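Local coordinates for CRISPR-associated protein, Cse2 family (Meiothermus ruber, PDB 3WA8) that probably binds G-rich crRNA sequences and stabilises the R-loop as the small CasB (Cse2) subunit of a type I-E CRISPR surveillance complex, at residues A114-A119 with R146-L151. Sequence-based numbering, arbitrary orientation.
Sequences AQLYLA and RQMVQL
Leu116 reaches from helix 109-119 to Met148 and Leu151 on helix 141-154, an apolar helix-helix contact in the all-helical Cse2 fold. Its two methyl groups divide the work. CD2 meets both partners, lying 4.0 Å from CB of Leu151 and 4.1 Å from SD of Met148, whereas CD1 comes to 3.9 Å from the backbone O of Leu151, an approach of a methyl to a carbonyl. No hydrogen bond links the two segments, and the shared surface is small, 111 Å² in all. The Leu116 side chain runs roughly perpendicular to that of Leu151, while the Met148 side chain crosses that of Leu116 at a slant. With CG anti to the backbone N (chi1 -177°) and a bend at chi2 (64°), the Met148 chain turns its sulfur toward CD2 of Leu116. From helix 124-135, Phe130 touches Met148 and Arg129 touches Leu151; Gln155, just beyond the end of helix 141-154, also packs on Leu116. Across segments 114-119 and 146-151 the nearest CA atoms, those of Leu116 and Leu151, are 7.8 Å apart.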
ATOM      1  N   ALA A 114       0.350   3.778 -12.060  1.00 52.77           N
ATOM      2  CA  ALA A 114       0.144   4.295 -13.399  1.00 56.37           C
ATOM      3  C   ALA A 114       0.327   5.798 -13.394  1.00 60.38           C
ATOM      4  O   ALA A 114       0.919   6.363 -14.315  1.00 64.41           O
ATOM      5  CB  ALA A 114      -1.213   3.945 -13.898  1.00 57.07           C
ATOM      6  N   GLN A 115      -0.168   6.447 -12.345  1.00 60.56           N
ATOM      7  CA  GLN A 115      -0.070   7.896 -12.231  1.00 64.34           C
ATOM      8  C   GLN A 115       1.398   8.304 -12.209  1.00 65.75           C
ATOM      9  O   GLN A 115       1.787   9.306 -12.828  1.00 70.53           O
ATOM     10  CB  GLN A 115      -0.796   8.387 -10.978  1.00 63.71           C
ATOM     11  CG  GLN A 115      -2.278   8.527 -11.158  1.00 65.01           C
ATOM     12  CD  GLN A 115      -2.990   8.902  -9.889  1.00 64.45           C
ATOM     13  OE1 GLN A 115      -2.798   8.284  -8.852  1.00 62.83           O
ATOM     14  NE2 GLN A 115      -3.849   9.896  -9.974  1.00 69.44           N
ATOM     15  N   LEU A 116       2.204   7.511 -11.499  1.00 62.12           N
ATOM     16  CA  LEU A 116       3.632   7.729 -11.414  1.00 63.06           C
ATOM     17  C   LEU A 116       4.257   7.518 -12.798  1.00 66.14           C
ATOM     18  O   LEU A 116       5.022   8.367 -13.292  1.00 70.95           O
ATOM     19  CB  LEU A 116       4.216   6.782 -10.390  1.00 58.44           C
ATOM     20  CG  LEU A 116       5.710   6.584 -10.448  1.00 59.30           C
ATOM     21  CD1 LEU A 116       6.423   7.842  -9.975  1.00 62.57           C
ATOM     22  CD2 LEU A 116       6.075   5.405  -9.617  1.00 53.71           C
ATOM     23  N   TYR A 117       3.896   6.408 -13.432  1.00 63.69           N
ATOM     24  CA  TYR A 117       4.334   6.102 -14.778  1.00 65.88           C
ATOM     25  C   TYR A 117       4.117   7.274 -15.723  1.00 71.70           C
ATOM     26  O   TYR A 117       5.040   7.679 -16.430  1.00 75.95           O
ATOM     27  CB  TYR A 117       3.572   4.885 -15.247  1.00 63.04           C
ATOM     28  CG  TYR A 117       3.778   4.473 -16.672  1.00 65.27           C
ATOM     29  CD1 TYR A 117       5.003   4.002 -17.109  1.00 66.47           C
ATOM     30  CD2 TYR A 117       2.729   4.503 -17.569  1.00 66.50           C
ATOM     31  CE1 TYR A 117       5.186   3.595 -18.408  1.00 68.70           C
ATOM     32  CE2 TYR A 117       2.901   4.107 -18.880  1.00 69.67           C
ATOM     33  CZ  TYR A 117       4.133   3.648 -19.295  1.00 70.15           C
ATOM     34  OH  TYR A 117       4.316   3.243 -20.594  1.00 71.65           O
ATOM     35  N   LEU A 118       2.910   7.835 -15.723  1.00 72.92           N
ATOM     36  CA  LEU A 118       2.566   8.928 -16.641  1.00 78.83           C
ATOM     37  C   LEU A 118       3.278  10.222 -16.278  1.00 83.64           C
ATOM     38  O   LEU A 118       3.633  11.006 -17.153  1.00 89.45           O
ATOM     39  CB  LEU A 118       1.056   9.159 -16.681  1.00 78.88           C
ATOM     40  CG  LEU A 118       0.166   8.060 -17.276  1.00 76.44           C
ATOM     41  CD1 LEU A 118      -1.189   8.063 -16.606  1.00 75.06           C
ATOM     42  CD2 LEU A 118       0.007   8.166 -18.787  1.00 78.91           C
ATOM     43  N   ALA A 119       3.486  10.440 -14.986  1.00 82.11           N
ATOM     44  CA  ALA A 119       4.236  11.597 -14.504  1.00 86.89           C
ATOM     45  C   ALA A 119       5.689  11.584 -14.999  1.00 90.27           C
ATOM     46  O   ALA A 119       6.294  12.637 -15.167  1.00 96.59           O
ATOM     47  CB  ALA A 119       4.185  11.675 -12.972  1.00 83.10           C
ATOM     48  N   ARG A 146       8.283  -1.534  -1.090  1.00 52.28           N
ATOM     49  CA  ARG A 146       8.852  -0.452  -0.336  1.00 53.28           C
ATOM     50  C   ARG A 146       9.550   0.453  -1.300  1.00 55.52           C
ATOM     51  O   ARG A 146       9.444   1.666  -1.191  1.00 57.40           O
ATOM     52  CB  ARG A 146       9.827  -1.013   0.666  1.00 54.55           C
ATOM     53  CG  ARG A 146      10.281  -0.081   1.723  1.00 56.88           C
ATOM     54  CD  ARG A 146      10.924  -0.955   2.756  1.00 60.78           C
ATOM     55  NE  ARG A 146      11.986  -0.293   3.512  1.00 64.59           N
ATOM     56  CZ  ARG A 146      13.042  -0.950   3.983  1.00 68.78           C
ATOM     57  NH1 ARG A 146      13.180  -2.255   3.733  1.00 69.72           N
ATOM     58  NH2 ARG A 146      13.965  -0.311   4.689  1.00 71.84           N
ATOM     59  N   GLN A 147      10.247  -0.125  -2.267  1.00 56.87           N
ATOM     60  CA  GLN A 147      10.880   0.681  -3.307  1.00 59.18           C
ATOM     61  C   GLN A 147       9.848   1.459  -4.137  1.00 57.89           C
ATOM     62  O   GLN A 147      10.084   2.619  -4.491  1.00 60.06           O
ATOM     63  CB  GLN A 147      11.680  -0.202  -4.237  1.00 61.17           C
ATOM     64  CG  GLN A 147      13.069  -0.543  -3.816  1.00 66.46           C
ATOM     65  CD  GLN A 147      13.869  -1.031  -5.035  1.00 76.56           C
ATOM     66  OE1 GLN A 147      13.295  -1.646  -5.973  1.00 76.41           O
ATOM     67  NE2 GLN A 147      15.187  -0.719  -5.062  1.00 81.42           N
ATOM     68  N   MET A 148       8.722   0.821  -4.457  1.00 54.67           N
ATOM     69  CA  MET A 148       7.740   1.418  -5.354  1.00 54.37           C
ATOM     70  C   MET A 148       7.018   2.591  -4.690  1.00 54.33           C
ATOM     71  O   MET A 148       6.912   3.684  -5.298  1.00 56.15           O
ATOM     72  CB  MET A 148       6.730   0.386  -5.851  1.00 52.49           C
ATOM     73  CG  MET A 148       5.739   0.959  -6.843  1.00 52.55           C
ATOM     74  SD  MET A 148       6.540   1.519  -8.373  1.00 57.23           S
ATOM     75  CE  MET A 148       6.194   0.097  -9.389  1.00 56.09           C
ATOM     76  N   VAL A 149       6.539   2.355  -3.458  1.00 51.68           N
ATOM     77  CA  VAL A 149       6.001   3.404  -2.591  1.00 51.84           C
ATOM     78  C   VAL A 149       6.965   4.579  -2.518  1.00 55.45           C
ATOM     79  O   VAL A 149       6.578   5.735  -2.693  1.00 57.93           O
ATOM     80  CB  VAL A 149       5.726   2.886  -1.169  1.00 49.45           C
ATOM     81  CG1 VAL A 149       5.402   3.998  -0.237  1.00 47.98           C
ATOM     82  CG2 VAL A 149       4.568   1.925  -1.187  1.00 48.58           C
ATOM     83  N   GLN A 150       8.227   4.286  -2.267  1.00 56.86           N
ATOM     84  CA  GLN A 150       9.241   5.310  -2.319  1.00 61.92           C
ATOM     85  C   GLN A 150       9.216   6.099  -3.637  1.00 64.94           C
ATOM     86  O   GLN A 150       9.249   7.332  -3.625  1.00 68.32           O
ATOM     87  CB  GLN A 150      10.596   4.667  -2.147  1.00 63.95           C
ATOM     88  CG  GLN A 150      11.117   4.713  -0.762  1.00 68.10           C
ATOM     89  CD  GLN A 150      12.463   5.367  -0.788  1.00 78.81           C
ATOM     90  OE1 GLN A 150      12.927   5.786  -1.859  1.00 84.07           O
ATOM     91  NE2 GLN A 150      13.112   5.470   0.373  1.00 81.90           N
ATOM     92  N   LEU A 151       9.163   5.399  -4.775  1.00 64.03           N
ATOM     93  CA  LEU A 151       9.110   6.109  -6.035  1.00 66.13           C
ATOM     94  C   LEU A 151       7.849   6.935  -6.117  1.00 65.73           C
ATOM     95  O   LEU A 151       7.923   8.133  -6.382  1.00 69.56           O
ATOM     96  CB  LEU A 151       9.249   5.179  -7.231  1.00 65.70           C
ATOM     97  CG  LEU A 151      10.688   4.813  -7.585  1.00 67.02           C
ATOM     98  CD1 LEU A 151      10.699   3.830  -8.723  1.00 66.98           C
ATOM     99  CD2 LEU A 151      11.481   6.028  -7.943  1.00 71.12           C
TER